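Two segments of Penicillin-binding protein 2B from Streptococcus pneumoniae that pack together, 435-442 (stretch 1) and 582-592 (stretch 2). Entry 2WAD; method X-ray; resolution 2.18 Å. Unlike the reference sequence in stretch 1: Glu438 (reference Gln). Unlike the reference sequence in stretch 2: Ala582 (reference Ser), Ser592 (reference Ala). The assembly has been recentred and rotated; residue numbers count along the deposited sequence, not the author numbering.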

# COMPACT_ATOMS: atom_id res chain seq x y z
N THR A 435 -3.09 19.67 -36.08
CA THR A 435 -2.60 20.43 -34.93
C THR A 435 -2.41 19.55 -33.70
O THR A 435 -2.70 18.36 -33.70
CB THR A 435 -3.57 21.56 -34.53
OG1 THR A 435 -4.81 20.99 -34.06
CG2 THR A 435 -3.82 22.55 -35.69
N ALA A 436 -1.92 20.15 -32.62
CA ALA A 436 -1.62 19.37 -31.42
C ALA A 436 -2.94 18.92 -30.77
O ALA A 436 -3.08 17.78 -30.33
CB ALA A 436 -0.76 20.17 -30.46
N VAL A 437 -3.92 19.82 -30.79
CA VAL A 437 -5.27 19.55 -30.28
C VAL A 437 -5.89 18.36 -31.02
O VAL A 437 -6.46 17.48 -30.39
CB VAL A 437 -6.16 20.79 -30.44
CG1 VAL A 437 -7.62 20.49 -30.04
CG2 VAL A 437 -5.61 22.00 -29.67
N GLU A 438 -5.73 18.34 -32.35
CA GLU A 438 -6.34 17.35 -33.23
C GLU A 438 -5.59 16.03 -33.14
O GLU A 438 -6.21 14.96 -33.22
CB GLU A 438 -6.35 17.82 -34.70
CG GLU A 438 -7.42 18.88 -35.06
CD GLU A 438 -7.07 19.67 -36.34
OE1 GLU A 438 -6.04 19.37 -36.97
OE2 GLU A 438 -7.82 20.59 -36.73
N ALA A 439 -4.27 16.12 -33.01
CA ALA A 439 -3.47 14.95 -32.66
C ALA A 439 -4.01 14.21 -31.44
O ALA A 439 -4.06 12.99 -31.42
CB ALA A 439 -2.00 15.31 -32.46
N LEU A 440 -4.41 14.94 -30.42
CA LEU A 440 -5.00 14.30 -29.25
C LEU A 440 -6.41 13.78 -29.56
O LEU A 440 -6.75 12.64 -29.22
CB LEU A 440 -4.99 15.26 -28.05
CG LEU A 440 -3.60 15.50 -27.42
CD1 LEU A 440 -3.59 16.63 -26.41
CD2 LEU A 440 -3.05 14.26 -26.75
N GLU A 441 -7.20 14.61 -30.25
CA GLU A 441 -8.59 14.26 -30.61
C GLU A 441 -8.68 12.95 -31.41
O GLU A 441 -9.54 12.11 -31.10
CB GLU A 441 -9.30 15.39 -31.36
CG GLU A 441 -10.73 15.06 -31.78
CD GLU A 441 -11.43 16.22 -32.50
OE1 GLU A 441 -10.82 17.31 -32.65
OE2 GLU A 441 -12.60 16.06 -32.92
N TYR A 442 -7.75 12.78 -32.36
CA TYR A 442 -7.71 11.62 -33.24
C TYR A 442 -6.80 10.48 -32.81
O TYR A 442 -6.83 9.38 -33.37
CB TYR A 442 -7.28 12.03 -34.65
CG TYR A 442 -7.97 13.22 -35.24
CD1 TYR A 442 -9.24 13.61 -34.82
CD2 TYR A 442 -7.35 13.96 -36.25
CE1 TYR A 442 -9.86 14.73 -35.38
CE2 TYR A 442 -7.97 15.06 -36.82
CZ TYR A 442 -9.22 15.45 -36.37
OH TYR A 442 -9.80 16.57 -36.96
N ALA A 582 -3.15 24.67 -21.73
CA ALA A 582 -4.48 24.98 -22.24
C ALA A 582 -4.71 24.22 -23.56
O ALA A 582 -5.82 23.80 -23.85
CB ALA A 582 -4.65 26.50 -22.41
N ILE A 583 -3.65 24.00 -24.32
CA ILE A 583 -3.75 23.18 -25.51
C ILE A 583 -4.05 21.72 -25.16
O ILE A 583 -4.91 21.12 -25.77
CB ILE A 583 -2.52 23.33 -26.40
CG1 ILE A 583 -2.54 24.74 -27.01
CG2 ILE A 583 -2.52 22.31 -27.55
CD1 ILE A 583 -1.15 25.32 -27.30
N LEU A 584 -3.39 21.16 -24.15
CA LEU A 584 -3.72 19.80 -23.73
C LEU A 584 -5.19 19.70 -23.30
O LEU A 584 -5.85 18.75 -23.69
CB LEU A 584 -2.82 19.33 -22.58
CG LEU A 584 -1.31 19.32 -22.84
CD1 LEU A 584 -0.57 18.76 -21.60
CD2 LEU A 584 -0.89 18.59 -24.14
N HIS A 585 -5.66 20.64 -22.48
CA HIS A 585 -7.06 20.72 -22.05
C HIS A 585 -8.08 20.79 -23.20
O HIS A 585 -9.17 20.23 -23.09
CB HIS A 585 -7.25 21.92 -21.11
CG HIS A 585 -6.70 21.72 -19.72
ND1 HIS A 585 -6.90 22.63 -18.71
CD2 HIS A 585 -5.99 20.71 -19.18
CE1 HIS A 585 -6.32 22.19 -17.60
NE2 HIS A 585 -5.77 21.02 -17.86
N GLN A 586 -7.73 21.47 -24.29
CA GLN A 586 -8.62 21.57 -25.45
C GLN A 586 -8.61 20.24 -26.20
O GLN A 586 -9.65 19.79 -26.68
CB GLN A 586 -8.22 22.74 -26.37
CG GLN A 586 -9.14 23.03 -27.56
CD GLN A 586 -10.54 23.52 -27.18
OE1 GLN A 586 -10.73 24.13 -26.13
NE2 GLN A 586 -11.52 23.26 -28.03
N GLY A 587 -7.46 19.59 -26.30
CA GLY A 587 -7.42 18.27 -26.91
C GLY A 587 -8.25 17.23 -26.18
O GLY A 587 -9.01 16.49 -26.80
N PHE A 588 -8.10 17.15 -24.86
CA PHE A 588 -8.89 16.20 -24.06
C PHE A 588 -10.38 16.54 -24.12
O PHE A 588 -11.25 15.67 -23.97
CB PHE A 588 -8.44 16.17 -22.58
CG PHE A 588 -7.25 15.28 -22.32
CD1 PHE A 588 -6.21 15.17 -23.24
CD2 PHE A 588 -7.15 14.55 -21.14
CE1 PHE A 588 -5.09 14.37 -22.99
CE2 PHE A 588 -6.04 13.72 -20.90
CZ PHE A 588 -5.02 13.64 -21.83
N TYR A 589 -10.69 17.81 -24.33
CA TYR A 589 -12.09 18.21 -24.40
C TYR A 589 -12.72 17.78 -25.72
O TYR A 589 -13.84 17.29 -25.74
CB TYR A 589 -12.25 19.72 -24.21
CG TYR A 589 -13.69 20.18 -24.39
CD1 TYR A 589 -14.60 20.15 -23.33
CD2 TYR A 589 -14.14 20.63 -25.63
CE1 TYR A 589 -15.90 20.56 -23.49
CE2 TYR A 589 -15.45 21.05 -25.80
CZ TYR A 589 -16.31 21.02 -24.72
OH TYR A 589 -17.61 21.42 -24.85
N GLN A 590 -11.98 17.95 -26.81
CA GLN A 590 -12.42 17.54 -28.15
C GLN A 590 -12.44 16.02 -28.36
O GLN A 590 -13.15 15.52 -29.23
CB GLN A 590 -11.58 18.27 -29.22
CG GLN A 590 -11.83 19.80 -29.28
CD GLN A 590 -11.19 20.52 -30.48
OE1 GLN A 590 -10.82 19.92 -31.49
NE2 GLN A 590 -11.04 21.84 -30.35
N VAL A 591 -11.64 15.27 -27.60
CA VAL A 591 -11.68 13.82 -27.63
C VAL A 591 -13.11 13.38 -27.30
O VAL A 591 -13.59 12.37 -27.82
CB VAL A 591 -10.74 13.22 -26.55
CG1 VAL A 591 -11.10 11.77 -26.24
CG2 VAL A 591 -9.28 13.33 -26.97
N SER A 592 -13.77 14.13 -26.42
CA SER A 592 -15.09 13.73 -25.93
C SER A 592 -16.24 14.56 -26.51
O SER A 592 -17.39 14.20 -26.29
CB SER A 592 -15.17 13.76 -24.41
OG SER A 592 -14.84 15.05 -23.93

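Two helices, far apart in sequence, pack side by side here with their N-to-C directions only 37° apart. Their axes approach to 7.7 Å, and the backbones nearly touch at two points one helical turn apart: the CA atoms of Val437 and Gly587 lie 4.2 Å from each other, those of Glu441 and Val591 4.3 Å. The first helix is introduced by Thr435, whose OG1 accepts a capping hydrogen bond from Glu438 N (3.3 Å); Glu438 OE1 in turn accepts from Thr435 N (3.1 Å). This exchange satisfies amides at the helix start that have no backbone partner within the helix.

Along the second helix, Ala582 and His585 make no contact, and the packing starts with Ile583. Its CG2 methyl lies 4.0 Å from Ala436 CB and 3.8 Å from Val437 CG2, so a branched aliphatic chain fills the space beside a small residue and a branched one. Leu584 has its CA-to-CB bond directed away, yet the chain is long enough for CD2 to come within 4.0 Å of Leu440 CD1, an apolar contact. Gln586 contributes its aliphatic part, CG standing 3.9 Å from Val437 CG1.

Gly587 is the key to the close approach. Its CA lies 3.7 Å from Val437 O and 4.0 Å from Leu440 CB, and a CB here would point toward the first helix and stand 2.7 Å from Leu440 CD1, a clash. The absence of a side chain thus leaves room for Leu440 and lets backbone pack against backbone. Val437 fits as a knob into the hole formed by Ile583, Gln586, Gly587 and Gln590; its CG2 faces Ile583 and its CG1 Gln590, while both methyls lie near Gln586.

One residue on, Phe588 also starts away from the partner, but its ring reaches back: CE1 is 4.3 Å from Leu440 CD2, which lies at the ring's edge, near its plane. Leu440, whose CA-to-CB bond points toward the second helix, therefore meets Leu584, Gly587 and Phe588 with a single branched hydrocarbon side chain.

The CA-to-CB bond of Gln590 points toward the first helix, and the residue brings polar chemistry to the contact. Its side-chain amide lies close to the carboxylate of Glu441, but the amide is probably turned over in the model, so the bonding there remains open. Glu441 is buried, and its OE2 is hydrogen-bonded elsewhere in the structure. Finally, Val591 sets CG2 3.5 Å from Leu440 O and 3.8 Å from Glu441 CA, a compact methyl against the backbone at the second close point.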